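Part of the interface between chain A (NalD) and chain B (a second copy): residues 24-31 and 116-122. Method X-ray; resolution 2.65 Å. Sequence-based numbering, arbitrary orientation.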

# COMPACT_ATOMS: atom_id res chain seq x y z
N LEU A 24 -9.47 14.77 1.68
CA LEU A 24 -9.61 14.13 0.37
C LEU A 24 -9.17 15.05 -0.78
O LEU A 24 -8.53 14.60 -1.73
CB LEU A 24 -11.05 13.66 0.17
CG LEU A 24 -11.36 12.73 -0.98
CD1 LEU A 24 -10.55 11.44 -0.89
CD2 LEU A 24 -12.84 12.41 -0.99
N GLU A 25 -9.49 16.33 -0.67
CA GLU A 25 -9.17 17.30 -1.72
C GLU A 25 -7.76 17.91 -1.60
O GLU A 25 -7.06 18.08 -2.59
CB GLU A 25 -10.24 18.40 -1.73
CG GLU A 25 -10.20 19.27 -2.97
N LYS A 26 -7.38 18.27 -0.38
CA LYS A 26 -6.13 19.00 -0.12
C LYS A 26 -4.97 18.14 0.37
O LYS A 26 -3.80 18.53 0.25
CB LYS A 26 -6.38 20.11 0.92
CG LYS A 26 -7.20 21.28 0.40
CD LYS A 26 -7.95 22.00 1.53
CE LYS A 26 -7.04 22.48 2.66
NZ LYS A 26 -6.09 23.54 2.24
N GLY A 27 -5.29 17.00 0.96
CA GLY A 27 -4.31 16.21 1.71
C GLY A 27 -4.35 16.58 3.18
O GLY A 27 -4.79 17.67 3.53
N VAL A 28 -3.86 15.69 4.03
CA VAL A 28 -3.91 15.88 5.48
C VAL A 28 -2.93 16.95 5.98
O VAL A 28 -3.29 17.77 6.82
CB VAL A 28 -3.66 14.55 6.24
CG1 VAL A 28 -3.50 14.76 7.75
CG2 VAL A 28 -4.82 13.59 5.99
N SER A 29 -1.70 16.93 5.47
CA SER A 29 -0.65 17.90 5.83
C SER A 29 -1.10 19.34 5.61
O SER A 29 -0.98 20.19 6.50
CB SER A 29 0.61 17.65 5.01
OG SER A 29 1.25 16.47 5.43
N HIS A 30 -1.61 19.59 4.41
CA HIS A 30 -2.09 20.92 3.99
C HIS A 30 -3.50 21.27 4.49
O HIS A 30 -4.07 22.27 4.07
CB HIS A 30 -2.02 21.03 2.45
CG HIS A 30 -0.63 21.00 1.90
ND1 HIS A 30 0.33 21.92 2.25
CD2 HIS A 30 -0.03 20.15 1.03
CE1 HIS A 30 1.46 21.65 1.61
NE2 HIS A 30 1.27 20.58 0.87
N THR A 31 -4.06 20.44 5.37
CA THR A 31 -5.35 20.71 6.01
C THR A 31 -5.14 20.94 7.51
O THR A 31 -4.67 20.05 8.23
CB THR A 31 -6.35 19.55 5.83
OG1 THR A 31 -6.54 19.31 4.44
CG2 THR A 31 -7.71 19.90 6.46
N CYS B 116 4.54 10.85 2.06
CA CYS B 116 4.04 11.84 1.10
C CYS B 116 2.59 11.66 0.70
O CYS B 116 2.09 10.55 0.63
CB CYS B 116 4.93 11.91 -0.14
SG CYS B 116 4.51 10.76 -1.44
N GLU B 117 1.92 12.78 0.45
CA GLU B 117 0.50 12.80 0.11
C GLU B 117 0.37 13.38 -1.28
O GLU B 117 0.97 14.41 -1.60
CB GLU B 117 -0.33 13.60 1.14
CG GLU B 117 0.24 14.93 1.58
CD GLU B 117 -0.58 15.59 2.68
OE1 GLU B 117 -0.81 14.94 3.73
OE2 GLU B 117 -0.96 16.78 2.53
N PHE B 118 -0.42 12.71 -2.11
CA PHE B 118 -0.55 13.07 -3.52
C PHE B 118 -1.65 14.10 -3.75
O PHE B 118 -2.75 13.79 -4.20
CB PHE B 118 -0.72 11.81 -4.36
CG PHE B 118 0.49 10.94 -4.35
CD1 PHE B 118 1.56 11.21 -5.20
CD2 PHE B 118 0.61 9.88 -3.45
CE1 PHE B 118 2.70 10.42 -5.18
CE2 PHE B 118 1.77 9.09 -3.42
CZ PHE B 118 2.81 9.36 -4.29
N THR B 119 -1.32 15.33 -3.38
CA THR B 119 -2.07 16.55 -3.71
C THR B 119 -1.83 16.95 -5.17
O THR B 119 -1.16 16.24 -5.92
CB THR B 119 -1.68 17.71 -2.74
OG1 THR B 119 -1.39 17.16 -1.45
CG2 THR B 119 -2.78 18.79 -2.56
N GLU B 120 -2.43 18.06 -5.59
CA GLU B 120 -2.14 18.69 -6.89
C GLU B 120 -0.66 18.97 -7.11
O GLU B 120 -0.14 18.72 -8.20
CB GLU B 120 -2.92 20.01 -7.04
CG GLU B 120 -2.93 20.56 -8.47
CD GLU B 120 -4.08 20.02 -9.30
OE1 GLU B 120 -5.25 20.37 -9.00
OE2 GLU B 120 -3.83 19.26 -10.25
N GLU B 121 0.04 19.47 -6.10
CA GLU B 121 1.46 19.86 -6.27
C GLU B 121 2.38 18.67 -6.63
O GLU B 121 3.47 18.87 -7.15
CB GLU B 121 2.01 20.68 -5.08
CG GLU B 121 2.54 19.90 -3.87
CD GLU B 121 3.31 20.77 -2.88
OE1 GLU B 121 3.65 21.93 -3.20
OE2 GLU B 121 3.59 20.28 -1.76
N LEU B 122 1.93 17.45 -6.33
CA LEU B 122 2.62 16.21 -6.75
C LEU B 122 1.89 15.44 -7.86
O LEU B 122 2.06 14.22 -7.98
CB LEU B 122 2.88 15.31 -5.54
CG LEU B 122 3.99 15.81 -4.60
CD1 LEU B 122 3.41 16.30 -3.28
CD2 LEU B 122 5.00 14.70 -4.35

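In this part of the NalD dimer interface, the end of a helix in chain A and the turn that follows receive an irregular segment of chain B, burying 292 Å² summed over both sides. The nearest CA atoms across the stretches are those of Gly A27 and Thr B119, 5.9 Å apart. Gly A27 leaves the helix with positive phi, at angles that would jam a CB against the preceding carbonyl; an ideal CB here would also sit 2.4 Å from Glu B117 OE2, a clash. The chain then folds into a type I turn from Val A28 to Thr A31, closed by Thr A31 N to Val A28 O (3.1 Å), while Thr A31 OG1, with chi1 m, bonds back to Gly A27 O at 2.6 Å.

Glu B117 supplies the main anchor. Its p, t chi1/chi2 pair, with chi3 at 55°, carries the carboxylate to the start of this turn, where it meets the backbone N of Ser A29 and His A30. Ser A29 N gives a nearly straight hydrogen bond to Glu B117 OE1 (2.8 Å, 171°) and a weak one to OE2 (3.0 Å). The m rotamer of Ser A29 brings its OG within 3.1 Å of Glu B117 OE1 for a further weak bond, and His A30 N adds a weak one to Glu B117 OE2 at 3.4 Å.

Thr B119 has an off-well chi1 of -34°. Its OG1 donates to Lys A26 O at 3.3 Å, while CG2 packs tightly against the same oxygen at 3.0 Å. The His A30 ring, chi1 m, presents its edge to Thr B119 OG1 and to Glu B121 OE2, the latter 3.5 Å from His A30 NE2. Lys A26 points its CA-to-CB bond away from the chain B stretch; its side chain curls back through p chi3 and chi4, and NZ bonds His A30 O at 3.0 Å.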